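Local coordinates for ABC transporter substrate-binding protein (Vibrio cholerae, PDB 3LKV) that probably serves as the substrate-binding protein of an ABC transporter and holds a phenylalanine molecule in the cleft between its two lobes, at residues Q128-I133 and H168-V173; K36-G41 and Y253-L258; A181-A186 and A206-G211; A83-T88 and A104-Q109; F95-D100 and F241-I246. All coordinates share one frame; numbering follows the deposited sequence.

Contact 1: residues Q128-I133 and H168-V173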
# COMPACT_ATOMS: atom_id res chain seq x y z
N GLN A 128 -22.97 -10.69 27.12
CA GLN A 128 -23.28 -9.28 27.05
C GLN A 128 -24.09 -8.94 25.77
O GLN A 128 -25.02 -8.13 25.82
CB GLN A 128 -21.97 -8.50 27.17
CG GLN A 128 -22.07 -7.06 27.44
CD GLN A 128 -20.69 -6.37 27.55
OE1 GLN A 128 -19.63 -7.01 27.54
NE2 GLN A 128 -20.71 -5.05 27.66
N HIS A 129 -23.81 -9.60 24.65
CA HIS A 129 -24.60 -9.36 23.45
C HIS A 129 -26.07 -9.83 23.61
O HIS A 129 -26.98 -9.17 23.13
CB HIS A 129 -23.99 -10.07 22.23
CG HIS A 129 -22.68 -9.50 21.77
ND1 HIS A 129 -21.85 -10.16 20.91
CD2 HIS A 129 -22.08 -8.32 22.05
CE1 HIS A 129 -20.78 -9.42 20.67
NE2 HIS A 129 -20.89 -8.29 21.35
N VAL A 130 -26.29 -10.97 24.25
CA VAL A 130 -27.64 -11.45 24.46
C VAL A 130 -28.42 -10.49 25.36
O VAL A 130 -29.61 -10.18 25.10
CB VAL A 130 -27.62 -12.83 25.09
CG1 VAL A 130 -29.05 -13.26 25.55
CG2 VAL A 130 -26.98 -13.82 24.08
N GLU A 131 -27.75 -10.04 26.43
CA GLU A 131 -28.39 -9.12 27.37
C GLU A 131 -28.68 -7.85 26.63
O GLU A 131 -29.74 -7.27 26.80
CB GLU A 131 -27.56 -8.90 28.67
CG GLU A 131 -27.55 -10.21 29.55
CD GLU A 131 -26.61 -10.25 30.81
OE1 GLU A 131 -25.44 -9.77 30.76
OE2 GLU A 131 -27.06 -10.84 31.84
N LEU A 132 -27.82 -7.46 25.70
CA LEU A 132 -28.06 -6.25 24.95
C LEU A 132 -29.22 -6.40 23.94
O LEU A 132 -30.04 -5.48 23.80
CB LEU A 132 -26.77 -5.78 24.31
CG LEU A 132 -26.74 -4.47 23.55
CD1 LEU A 132 -27.36 -3.31 24.34
CD2 LEU A 132 -25.28 -4.16 23.18
N ILE A 133 -29.32 -7.56 23.29
CA ILE A 133 -30.42 -7.86 22.38
C ILE A 133 -31.74 -7.81 23.15
O ILE A 133 -32.71 -7.24 22.67
CB ILE A 133 -30.26 -9.24 21.69
CG1 ILE A 133 -29.14 -9.21 20.63
CG2 ILE A 133 -31.52 -9.67 20.99
CD1 ILE A 133 -28.63 -10.68 20.17
N HIS A 168 -31.03 -17.30 29.55
CA HIS A 168 -32.01 -16.22 29.45
C HIS A 168 -33.38 -16.65 28.90
O HIS A 168 -34.23 -15.81 28.61
CB HIS A 168 -31.41 -15.04 28.67
CG HIS A 168 -30.43 -14.24 29.48
ND1 HIS A 168 -30.78 -13.07 30.13
CD2 HIS A 168 -29.14 -14.48 29.80
CE1 HIS A 168 -29.73 -12.62 30.80
NE2 HIS A 168 -28.72 -13.46 30.62
N GLY A 169 -33.60 -17.95 28.78
CA GLY A 169 -34.86 -18.46 28.27
C GLY A 169 -35.18 -18.15 26.81
O GLY A 169 -36.33 -18.08 26.43
N ILE A 170 -34.15 -18.00 25.98
CA ILE A 170 -34.30 -17.61 24.58
C ILE A 170 -33.98 -18.83 23.72
O ILE A 170 -32.95 -19.49 23.88
CB ILE A 170 -33.35 -16.43 24.23
CG1 ILE A 170 -33.84 -15.15 24.92
CG2 ILE A 170 -33.23 -16.18 22.74
CD1 ILE A 170 -32.78 -14.07 24.95
N LYS A 171 -34.87 -19.10 22.79
CA LYS A 171 -34.72 -20.17 21.85
C LYS A 171 -33.73 -19.73 20.75
O LYS A 171 -33.74 -18.57 20.34
CB LYS A 171 -36.12 -20.43 21.26
CG LYS A 171 -36.19 -21.48 20.15
CD LYS A 171 -37.66 -21.63 19.60
CE LYS A 171 -37.85 -22.92 18.77
NZ LYS A 171 -37.33 -22.86 17.38
N LEU A 172 -32.83 -20.63 20.36
CA LEU A 172 -31.88 -20.41 19.25
C LEU A 172 -32.36 -21.09 18.01
O LEU A 172 -32.65 -22.21 18.06
CB LEU A 172 -30.50 -21.04 19.56
CG LEU A 172 -29.55 -20.18 20.35
CD1 LEU A 172 -28.15 -20.87 20.40
CD2 LEU A 172 -29.48 -18.79 19.71
N VAL A 173 -32.42 -20.39 16.90
CA VAL A 173 -32.72 -20.98 15.63
C VAL A 173 -31.48 -20.93 14.76
O VAL A 173 -31.00 -19.86 14.44
CB VAL A 173 -33.82 -20.19 14.93
CG1 VAL A 173 -34.15 -20.86 13.59
CG2 VAL A 173 -35.06 -20.11 15.82
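The His168 ring has Glu131 at its edge. Glu131 OE2 lies near the ring plane, 3.3 Å from His168 NE2. The carboxylate stands almost upright against the ring, with the two planes 84° apart. The two side chains cross at about a right angle. The stem of the acid also touches the ring: Glu131 CG is 3.5 Å from His168 CE1. Val130 CG1 approaches the same ring obliquely, 4.3 Å from His168 CG. Both ring nitrogens have hydrogen-bond partners just beyond the segment, NE2 with Glu127 and ND1 with Lys134. Glu127 and Glu131 bring like charges close together near NE2. A hydrogen donated by NE2 to Glu127 would probably offset part of this repulsion.

His168 directly follows helix 152-167. Gly169, with positive phi, is the C-prime residue of a Schellman motif, in which Ile170 N bonds back to Ala165 O. That helix is the crossover of a beta-alpha-beta unit. It links the parallel neighbours 142-147 and 171-176, and 171-176 is an outermost strand of the mixed sheet.

Beyond the motif the contact becomes apolar. Val130 and Ile170 reach toward each other tip to tip, with Val130 CG1 3.9 Å from Ile170 CD1. Val130 CG1 is placed opposite its own backbone N (chi1 170°). Val130 also packs on Leu161 of helix 152-167, and Ile170 on Ile143.

Contact 2: residues K36-G41 and Y253-L258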
# COMPACT_ATOMS: atom_id res chain seq x y z
N LYS A 36 6.81 1.66 15.71
CA LYS A 36 7.93 0.98 16.38
C LYS A 36 9.26 1.08 15.62
O LYS A 36 10.21 0.42 16.00
CB LYS A 36 7.63 -0.53 16.57
CG LYS A 36 6.42 -0.89 17.48
CD LYS A 36 6.76 -0.57 18.90
CE LYS A 36 5.78 -1.18 19.86
NZ LYS A 36 6.46 -1.29 21.18
N GLY A 37 9.33 1.88 14.56
CA GLY A 37 10.54 1.98 13.75
C GLY A 37 10.71 0.98 12.60
O GLY A 37 11.79 0.91 12.00
N TYR A 38 9.67 0.20 12.27
CA TYR A 38 9.70 -0.69 11.10
C TYR A 38 8.85 -0.12 9.95
O TYR A 38 7.62 -0.11 10.02
CB TYR A 38 9.27 -2.11 11.44
CG TYR A 38 10.16 -2.75 12.48
CD1 TYR A 38 11.35 -3.36 12.14
CD2 TYR A 38 9.83 -2.67 13.81
CE1 TYR A 38 12.18 -3.89 13.13
CE2 TYR A 38 10.64 -3.22 14.78
CZ TYR A 38 11.81 -3.81 14.44
OH TYR A 38 12.54 -4.33 15.47
N GLU A 39 9.53 0.35 8.90
CA GLU A 39 8.90 1.06 7.82
C GLU A 39 9.14 0.36 6.51
O GLU A 39 10.29 0.07 6.14
CB GLU A 39 9.50 2.45 7.65
CG GLU A 39 8.95 3.56 8.46
CD GLU A 39 9.56 4.92 7.99
OE1 GLU A 39 9.24 5.37 6.85
OE2 GLU A 39 10.39 5.52 8.73
N GLU A 40 8.06 0.22 5.75
CA GLU A 40 8.10 -0.39 4.44
C GLU A 40 8.94 0.47 3.56
O GLU A 40 8.86 1.66 3.64
CB GLU A 40 6.72 -0.40 3.83
CG GLU A 40 5.82 -1.53 4.27
CD GLU A 40 4.70 -1.74 3.24
OE1 GLU A 40 3.83 -0.85 3.19
OE2 GLU A 40 4.77 -2.72 2.45
N GLY A 41 9.76 -0.11 2.74
CA GLY A 41 10.67 0.68 1.93
C GLY A 41 12.03 0.90 2.57
O GLY A 41 12.99 1.25 1.89
N TYR A 253 3.69 -7.30 19.74
CA TYR A 253 4.19 -8.67 19.76
C TYR A 253 5.26 -8.89 18.66
O TYR A 253 6.37 -9.41 18.88
CB TYR A 253 3.01 -9.67 19.54
CG TYR A 253 2.08 -9.91 20.73
CD1 TYR A 253 2.23 -11.05 21.53
CD2 TYR A 253 1.06 -9.03 21.02
CE1 TYR A 253 1.43 -11.28 22.63
CE2 TYR A 253 0.21 -9.25 22.18
CZ TYR A 253 0.42 -10.38 22.96
OH TYR A 253 -0.39 -10.66 24.05
N VAL A 254 4.91 -8.49 17.45
CA VAL A 254 5.86 -8.65 16.35
C VAL A 254 7.20 -7.92 16.66
O VAL A 254 8.25 -8.51 16.52
CB VAL A 254 5.25 -8.14 15.05
CG1 VAL A 254 6.30 -8.13 13.96
CG2 VAL A 254 4.05 -9.00 14.64
N ALA A 255 7.15 -6.69 17.14
CA ALA A 255 8.41 -5.99 17.44
C ALA A 255 9.19 -6.69 18.55
O ALA A 255 10.41 -6.82 18.46
CB ALA A 255 8.23 -4.50 17.77
N ALA A 256 8.48 -7.18 19.58
CA ALA A 256 9.18 -7.82 20.69
C ALA A 256 9.87 -9.07 20.15
O ALA A 256 11.01 -9.35 20.49
CB ALA A 256 8.19 -8.14 21.85
N ILE A 257 9.23 -9.78 19.25
CA ILE A 257 9.84 -11.01 18.73
C ILE A 257 11.06 -10.68 17.89
O ILE A 257 12.11 -11.34 17.96
CB ILE A 257 8.80 -11.85 17.95
CG1 ILE A 257 7.78 -12.40 18.96
CG2 ILE A 257 9.45 -12.98 17.12
CD1 ILE A 257 6.51 -13.03 18.40
N LEU A 258 10.92 -9.66 17.07
CA LEU A 258 12.01 -9.26 16.18
C LEU A 258 13.24 -8.88 17.00
O LEU A 258 14.34 -9.04 16.55
CB LEU A 258 11.57 -8.07 15.30
CG LEU A 258 10.63 -8.42 14.12
CD1 LEU A 258 10.14 -7.18 13.46
CD2 LEU A 258 11.31 -9.31 13.08
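Tyr38 and Leu258 make a CH-pi contact. Leu258 CD1 sits over one face of the tyrosine ring, 4.0 Å from the Tyr38 ring centroid and 17° off the ring normal. It is shifted toward the rim, and its nearest ring atoms include Tyr38 CZ at 3.9 Å. The two side chains come from opposite directions. Tyr38 has CG turned away from its carbonyl carbon (chi1 -61°), which sends the ring out from the loop to the helix.

The other contacts are apolar. Ala255 CB meets two groups at once. It is 4.0 Å from Tyr38 CE2, in an oblique approach to the ring, and Lys36 CG is also 4.0 Å from Ala255 CB. The lysine touches with the base of its chain and bends at chi2 (-70°).

The polar ends find partners just outside the contact. Tyr38 OH passes 3.9 Å from Leu258 CB and is hydrogen-bonded to Glu259, which follows helix 243-258. Lys36 NZ has a long, weak ion pair with Asp252.

A Schellman motif ends helix 20-35 and starts the loop. Gly37, with positive phi, is its C-prime residue, and Tyr38 N bonds back to Leu33 O.

The contact joins the loop between helix 20-35 and strand 44-50 to the last turns of helix 243-258. Tyr38 and Leu258 both rest on Ala9 of strand 9-15, and Leu258 also packs on Val72 of strand 72-76, so loop and helix meet over the parallel sheet.

Contact 3: residues A181-A186 and A206-G211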
# COMPACT_ATOMS: atom_id res chain seq x y z
N ALA A 181 -21.33 -17.92 -0.11
CA ALA A 181 -22.42 -17.87 -1.04
C ALA A 181 -23.67 -18.58 -0.53
O ALA A 181 -24.69 -18.39 -1.09
CB ALA A 181 -22.00 -18.45 -2.45
N ASP A 182 -23.58 -19.40 0.52
CA ASP A 182 -24.77 -20.01 1.10
C ASP A 182 -25.36 -19.16 2.24
O ASP A 182 -26.37 -19.56 2.83
CB ASP A 182 -24.49 -21.36 1.79
CG ASP A 182 -23.72 -22.35 0.93
OD1 ASP A 182 -23.90 -22.44 -0.28
OD2 ASP A 182 -22.95 -23.11 1.56
N VAL A 183 -24.71 -18.06 2.63
CA VAL A 183 -25.13 -17.34 3.84
C VAL A 183 -26.51 -16.71 3.67
O VAL A 183 -27.34 -16.75 4.58
CB VAL A 183 -24.09 -16.29 4.27
CG1 VAL A 183 -24.73 -15.23 5.19
CG2 VAL A 183 -22.87 -17.03 4.93
N GLN A 184 -26.78 -16.17 2.49
CA GLN A 184 -28.08 -15.54 2.26
C GLN A 184 -29.26 -16.56 2.34
O GLN A 184 -30.26 -16.34 3.03
CB GLN A 184 -28.07 -14.74 0.96
CG GLN A 184 -29.39 -14.06 0.66
CD GLN A 184 -29.34 -13.07 -0.53
OE1 GLN A 184 -28.30 -12.65 -0.96
NE2 GLN A 184 -30.47 -12.71 -1.02
N SER A 185 -29.10 -17.69 1.67
CA SER A 185 -30.09 -18.77 1.78
C SER A 185 -30.29 -19.25 3.22
O SER A 185 -31.41 -19.50 3.62
CB SER A 185 -29.66 -20.00 1.00
OG SER A 185 -29.55 -19.68 -0.32
N ALA A 186 -29.20 -19.48 3.94
CA ALA A 186 -29.28 -19.86 5.34
C ALA A 186 -30.05 -18.81 6.15
O ALA A 186 -30.93 -19.16 6.92
CB ALA A 186 -27.87 -20.06 5.94
N ALA A 206 -19.18 -12.64 7.87
CA ALA A 206 -18.62 -11.31 7.61
C ALA A 206 -18.49 -11.07 6.10
O ALA A 206 -18.79 -10.01 5.63
CB ALA A 206 -17.25 -11.10 8.33
N SER A 207 -18.10 -12.05 5.33
CA SER A 207 -17.86 -11.81 3.92
C SER A 207 -19.16 -11.81 3.10
O SER A 207 -19.15 -11.48 1.93
CB SER A 207 -16.88 -12.87 3.40
OG SER A 207 -17.59 -14.10 3.22
N ALA A 208 -20.28 -12.16 3.71
CA ALA A 208 -21.56 -12.20 3.05
C ALA A 208 -22.60 -11.39 3.83
O ALA A 208 -23.78 -11.65 3.69
CB ALA A 208 -22.02 -13.65 2.91
N ILE A 209 -22.17 -10.44 4.63
CA ILE A 209 -23.07 -9.74 5.53
C ILE A 209 -24.16 -8.99 4.73
O ILE A 209 -25.31 -8.94 5.14
CB ILE A 209 -22.27 -8.80 6.49
CG1 ILE A 209 -23.16 -8.22 7.59
CG2 ILE A 209 -21.58 -7.64 5.73
CD1 ILE A 209 -23.60 -9.20 8.62
N GLU A 210 -23.81 -8.46 3.55
CA GLU A 210 -24.81 -7.76 2.72
C GLU A 210 -25.96 -8.69 2.34
O GLU A 210 -27.11 -8.29 2.39
CB GLU A 210 -24.17 -7.10 1.48
CG GLU A 210 -23.01 -6.13 1.86
CD GLU A 210 -22.83 -4.91 0.94
OE1 GLU A 210 -23.84 -4.35 0.45
OE2 GLU A 210 -21.65 -4.50 0.75
N GLY A 211 -25.64 -9.92 1.96
CA GLY A 211 -26.65 -10.91 1.63
C GLY A 211 -27.47 -11.32 2.85
O GLY A 211 -28.69 -11.53 2.76
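Val183 points at Ala208, and the two meet head on through their beta carbons. Val183 CB is 3.6 Å from Ala208 CB. The valine straddles the small methyl group: Val183 CG1 is 3.9 Å and Val183 CG2 4.0 Å from Ala208 CB. With CG1 roughly opposite the backbone N (chi1 160°), the branch point itself faces the alanine, and neither methyl stands alone in front.

Gln184 is oriented differently. Its chain is extended, with chi1 at 180°, and it runs alongside the backbone of Gly211 instead of pointing into it. Gln184 CG is 3.4 Å from Gly211 O, and Gln184 OE1 lies 3.5 Å from Gly211 CA. Gly211 has no CB, which leaves room for Gln184 OE1 beside its CA; the two CA atoms, of Gln184 and Gly211, are 4.9 Å apart.

The contact brings the start of helix 183-191 against the junction of helices 203-207 and 209-218. These two helices form the crossover of a beta-alpha-beta unit between the parallel neighbours 196-199 and 223-225 of the mixed sheet. Ala208 is the N-cap residue of the second helix. Ala206, in the helix before the break, touches the bound phenylalanine, whereas the side chain of Ala208 is about 11 Å from it.

Both side chains also touch helix 209-218, Val183 at Met212 and Gln184 at Val214 and Ala215. Val183, which is buried, packs on Ala177 of the preceding loop as well. Next to Val183, Asp182 turns away from the contact and forms a salt bridge with Lys179.

Contact 4: residues A83-T88 and A104-Q109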
# COMPACT_ATOMS: atom_id res chain seq x y z
N ALA A 83 -3.48 -22.81 9.68
CA ALA A 83 -2.59 -23.34 8.63
C ALA A 83 -1.13 -23.01 8.90
O ALA A 83 -0.21 -23.78 8.55
CB ALA A 83 -3.01 -22.79 7.26
N LEU A 84 -0.88 -21.85 9.52
CA LEU A 84 0.51 -21.48 9.84
C LEU A 84 1.09 -22.43 10.90
O LEU A 84 2.25 -22.89 10.78
CB LEU A 84 0.58 -20.05 10.30
CG LEU A 84 0.32 -18.90 9.28
CD1 LEU A 84 0.39 -17.62 10.00
CD2 LEU A 84 1.28 -18.92 8.10
N VAL A 85 0.31 -22.72 11.93
CA VAL A 85 0.74 -23.60 13.02
C VAL A 85 1.07 -25.00 12.52
O VAL A 85 2.03 -25.67 13.00
CB VAL A 85 -0.29 -23.63 14.17
CG1 VAL A 85 0.02 -24.82 15.17
CG2 VAL A 85 -0.26 -22.29 14.85
N SER A 86 0.34 -25.42 11.49
CA SER A 86 0.64 -26.70 10.85
C SER A 86 1.96 -26.66 10.02
O SER A 86 2.75 -27.61 9.98
CB SER A 86 -0.59 -27.13 10.05
OG SER A 86 -0.18 -28.17 9.21
N ALA A 87 2.24 -25.50 9.40
CA ALA A 87 3.36 -25.37 8.44
C ALA A 87 4.69 -25.07 9.09
O ALA A 87 5.79 -25.27 8.49
CB ALA A 87 3.02 -24.27 7.41
N THR A 88 4.65 -24.56 10.32
CA THR A 88 5.88 -24.37 11.05
C THR A 88 5.74 -24.50 12.56
O THR A 88 4.82 -23.97 13.14
CB THR A 88 6.55 -23.01 10.75
OG1 THR A 88 7.85 -22.98 11.38
CG2 THR A 88 5.71 -21.83 11.31
N ALA A 104 -9.07 -23.43 19.12
CA ALA A 104 -8.57 -23.57 17.74
C ALA A 104 -7.29 -24.33 17.70
O ALA A 104 -6.76 -24.56 16.60
CB ALA A 104 -8.37 -22.19 17.09
N LYS A 105 -6.75 -24.69 18.86
CA LYS A 105 -5.50 -25.48 18.90
C LYS A 105 -4.26 -24.75 18.44
O LYS A 105 -3.30 -25.33 17.98
CB LYS A 105 -5.65 -26.81 18.12
CG LYS A 105 -6.80 -27.69 18.73
CD LYS A 105 -6.90 -29.12 18.11
CE LYS A 105 -8.02 -29.98 18.86
NZ LYS A 105 -8.45 -31.27 18.15
N LEU A 106 -4.27 -23.45 18.59
CA LEU A 106 -3.12 -22.65 18.30
C LEU A 106 -2.15 -22.61 19.49
O LEU A 106 -0.92 -22.58 19.29
CB LEU A 106 -3.58 -21.24 18.01
CG LEU A 106 -4.56 -21.08 16.88
CD1 LEU A 106 -4.86 -19.58 16.75
CD2 LEU A 106 -3.99 -21.74 15.59
N VAL A 107 -2.71 -22.55 20.69
CA VAL A 107 -1.94 -22.62 21.91
C VAL A 107 -2.59 -23.60 22.92
O VAL A 107 -3.81 -23.78 22.94
CB VAL A 107 -1.78 -21.22 22.55
CG1 VAL A 107 -1.06 -20.22 21.59
CG2 VAL A 107 -3.10 -20.68 23.02
N LYS A 108 -1.78 -24.20 23.79
CA LYS A 108 -2.32 -25.06 24.84
C LYS A 108 -3.07 -24.23 25.91
O LYS A 108 -4.05 -24.67 26.50
CB LYS A 108 -1.17 -25.85 25.48
CG LYS A 108 -1.70 -27.06 26.28
CD LYS A 108 -0.65 -27.81 27.10
CE LYS A 108 -1.33 -28.48 28.30
NZ LYS A 108 -0.53 -29.55 28.89
N GLN A 109 -2.59 -23.03 26.17
CA GLN A 109 -3.26 -22.12 27.11
C GLN A 109 -2.78 -20.69 26.82
O GLN A 109 -1.75 -20.48 26.21
CB GLN A 109 -2.96 -22.50 28.59
CG GLN A 109 -1.52 -22.20 29.10
CD GLN A 109 -0.51 -23.28 28.71
OE1 GLN A 109 -0.81 -24.46 28.75
NE2 GLN A 109 0.69 -22.88 28.36
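Thr88 OG1, at the end of the helix whose Val85 meets Leu106, is gripped by two backbone N-H groups. These belong to Thr90 and Ile91, and the pairing with Thr90 gives an ST turn. Thr88 N in turn bonds back to Leu84 O at 3.0 Å, so Thr88 is held through both its N and its OG1.

The contact itself is small and apolar. Val85 CG2 is 3.8 Å from Leu106 CD2, and the two side chains cross obliquely. Val85 points at the loop directly. Leu106 instead brings one methyl over through its extended chain, with CG opposite the carbonyl carbon (chi1 -58°) and chi2 at -179°. Val85 CG1 faces the loop backbone more distantly, 4.4 Å from Lys105 O. Lys105 has positive phi, and its long side chain leads away.

Polar bonds flank the apolar pair. The carbonyl of Val85 is hydrogen-bonded to Lys89, and that of Ala104 to Gln82, which ties the loop to the helix one turn before Val85.

Helix 78-87, the crossover of a beta-alpha-beta unit between parallel neighbours 72-76 and 93-98, packs here against the loop leading to strand 117-121. Leu106 lies on Ala81 and Gln82 of the helix, and Val85 on Ile93 of strand 93-98. Leu84 and Ala87 of the same helix pack on Ala62 of helix 55-66.

Contact 5: residues F95-D100 and F241-I246. With PHE (phenylalanine), chain B.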
# COMPACT_ATOMS: atom_id res chain seq x y z
N PHE A 95 -0.68 -14.70 16.06
CA PHE A 95 -2.02 -14.68 15.49
C PHE A 95 -2.70 -13.46 16.03
O PHE A 95 -2.28 -12.87 17.06
CB PHE A 95 -2.83 -15.93 15.85
CG PHE A 95 -2.95 -16.18 17.34
CD1 PHE A 95 -3.84 -15.45 18.11
CD2 PHE A 95 -2.21 -17.14 17.95
CE1 PHE A 95 -3.97 -15.68 19.44
CE2 PHE A 95 -2.32 -17.40 19.32
CZ PHE A 95 -3.20 -16.66 20.05
N THR A 96 -3.72 -13.04 15.31
CA THR A 96 -4.47 -11.89 15.65
C THR A 96 -5.90 -11.98 15.16
O THR A 96 -6.19 -12.64 14.22
CB THR A 96 -3.74 -10.60 15.20
OG1 THR A 96 -4.40 -9.49 15.80
CG2 THR A 96 -3.69 -10.43 13.66
N ALA A 97 -6.80 -11.36 15.90
CA ALA A 97 -8.21 -11.40 15.66
C ALA A 97 -8.68 -12.83 15.62
O ALA A 97 -9.50 -13.22 14.77
CB ALA A 97 -8.59 -10.62 14.34
N VAL A 98 -8.15 -13.62 16.56
CA VAL A 98 -8.61 -15.01 16.72
C VAL A 98 -9.53 -15.14 17.94
O VAL A 98 -9.18 -14.79 19.08
CB VAL A 98 -7.43 -15.97 16.86
CG1 VAL A 98 -7.92 -17.33 17.41
CG2 VAL A 98 -6.65 -16.05 15.50
N THR A 99 -10.73 -15.65 17.71
CA THR A 99 -11.78 -15.66 18.71
C THR A 99 -11.40 -16.51 19.95
O THR A 99 -11.51 -16.04 21.09
CB THR A 99 -13.08 -16.20 18.07
OG1 THR A 99 -13.63 -15.18 17.19
CG2 THR A 99 -14.06 -16.68 19.14
N ASP A 100 -10.94 -17.73 19.72
CA ASP A 100 -10.63 -18.69 20.83
C ASP A 100 -9.43 -19.56 20.47
O ASP A 100 -9.55 -20.65 19.89
CB ASP A 100 -11.84 -19.55 21.11
CG ASP A 100 -11.56 -20.67 22.10
OD1 ASP A 100 -10.54 -20.65 22.80
OD2 ASP A 100 -12.37 -21.61 22.14
N PHE A 241 -15.34 -4.94 18.86
CA PHE A 241 -14.02 -4.37 19.17
C PHE A 241 -13.59 -3.43 18.07
O PHE A 241 -14.21 -3.35 16.99
CB PHE A 241 -12.97 -5.48 19.30
CG PHE A 241 -13.26 -6.44 20.40
CD1 PHE A 241 -13.22 -6.03 21.70
CD2 PHE A 241 -13.62 -7.75 20.12
CE1 PHE A 241 -13.55 -6.93 22.75
CE2 PHE A 241 -13.91 -8.62 21.14
CZ PHE A 241 -13.88 -8.21 22.47
N ASP A 242 -12.52 -2.71 18.37
CA ASP A 242 -11.89 -1.81 17.43
C ASP A 242 -10.73 -2.60 16.81
O ASP A 242 -9.69 -2.77 17.42
CB ASP A 242 -11.38 -0.55 18.17
CG ASP A 242 -10.66 0.42 17.24
OD1 ASP A 242 -10.30 0.04 16.09
OD2 ASP A 242 -10.46 1.56 17.66
N TYR A 243 -10.94 -3.13 15.61
CA TYR A 243 -9.96 -4.05 15.03
C TYR A 243 -8.68 -3.30 14.61
O TYR A 243 -7.61 -3.89 14.57
CB TYR A 243 -10.58 -4.90 13.91
CG TYR A 243 -11.43 -5.99 14.47
CD1 TYR A 243 -12.80 -5.80 14.70
CD2 TYR A 243 -10.88 -7.20 14.82
CE1 TYR A 243 -13.57 -6.83 15.27
CE2 TYR A 243 -11.61 -8.20 15.39
CZ TYR A 243 -12.96 -8.03 15.63
OH TYR A 243 -13.69 -9.06 16.18
N TYR A 244 -8.79 -1.99 14.31
CA TYR A 244 -7.57 -1.23 13.97
C TYR A 244 -6.65 -1.24 15.20
O TYR A 244 -5.49 -1.52 15.07
CB TYR A 244 -7.91 0.19 13.49
CG TYR A 244 -6.70 1.03 13.24
CD1 TYR A 244 -6.05 1.00 12.02
CD2 TYR A 244 -6.19 1.86 14.22
CE1 TYR A 244 -4.91 1.77 11.79
CE2 TYR A 244 -5.07 2.67 13.98
CZ TYR A 244 -4.42 2.60 12.77
OH TYR A 244 -3.29 3.38 12.53
N GLN A 245 -7.19 -1.02 16.40
CA GLN A 245 -6.35 -0.99 17.59
C GLN A 245 -5.79 -2.33 17.95
O GLN A 245 -4.70 -2.43 18.52
CB GLN A 245 -7.10 -0.41 18.81
CG GLN A 245 -7.38 1.11 18.73
CD GLN A 245 -6.13 1.95 18.40
OE1 GLN A 245 -5.01 1.64 18.82
NE2 GLN A 245 -6.32 3.00 17.62
N ILE A 246 -6.56 -3.37 17.69
CA ILE A 246 -6.03 -4.74 17.86
C ILE A 246 -4.84 -4.95 16.93
O ILE A 246 -3.85 -5.54 17.30
CB ILE A 246 -7.12 -5.79 17.51
CG1 ILE A 246 -8.22 -5.79 18.57
CG2 ILE A 246 -6.48 -7.22 17.32
CD1 ILE A 246 -9.49 -6.66 18.14
N PHE B . -12.31 -13.63 15.23
CA PHE B . -12.49 -14.19 13.84
C PHE B . -11.64 -15.48 13.71
O PHE B . -11.27 -16.05 14.78
CB PHE B . -12.17 -13.15 12.75
CG PHE B . -13.29 -12.12 12.56
CD1 PHE B . -14.49 -12.49 11.93
CD2 PHE B . -13.15 -10.83 13.02
CE1 PHE B . -15.50 -11.59 11.78
CE2 PHE B . -14.15 -9.92 12.86
CZ PHE B . -15.34 -10.28 12.26
OXT PHE B . -11.32 -16.00 12.61
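Ile246 and Thr96 meet because each turns one branch opposite its own backbone N. These are CG2 of Ile246 and OG1 of Thr96 (chi1 -169°), and Ile246 CG2 comes within 3.4 Å of Thr96 OG1. The hydroxyl is also hydrogen-bonded to Thr250, one turn further along the helix.

The contact lies at the ligand cleft of a two-lobed periplasmic-binding-protein fold. The chain of strand 93-98 in the parallel sheet turns a corner at Ala97, beside the start of helix 243-258. Ala97 has positive phi and sets its methyl near the plane of the Tyr243 ring, at the edge, with Ala97 CB 4.0 Å from Tyr243 CE2. The same tyrosine meets the ring of the bound phenylalanine: CE2 of the ligand lies obliquely to the Tyr243 ring, 3.5 Å from Tyr243 OH. Tyr243 OH is hydrogen-bonded to Asp122, which also hydrogen-bonds the ligand.

The helix start is capped by Asp242. Its OD1 accepts from Gln245 N at 3.3 Å, from above the carboxylate plane, and more weakly from Tyr244 N.

The corner residues bind the backbone groups of the ligand. Thr99 N donates to the ligand O at 3.0 Å, with an angle of 156° at the hydrogen. Thr78 and Asn203 add further hydrogen bonds to the ligand. The ligand N gives two bonds to the corner, to Ala97 O at 2.9 Å and to Thr99 OG1 at 2.8 Å.

Contacts 2, 4 and 5 belong to the parallel-sheet lobe, and contacts 1 and 3 to the mixed-sheet lobe. Contact 5 is the most central, its centre about 6 Å from the centre of the chain. Contacts 4, 1 and 3 follow in series along the chain. Contacts 1 and 3 are nested within contact 5, which crosses contact 4, and contact 2 encloses all of them. Contacts 2 and 5 share helix 243-258, with centres 18 Å apart. Contacts 4 and 5 touch where Leu106 and Val107 pack on Phe95. Contacts 1 and 2 lie 42 Å apart, centre to centre. The bound phenylalanine is reached from both lobes, by contact 5 and by Ala206 of contact 3.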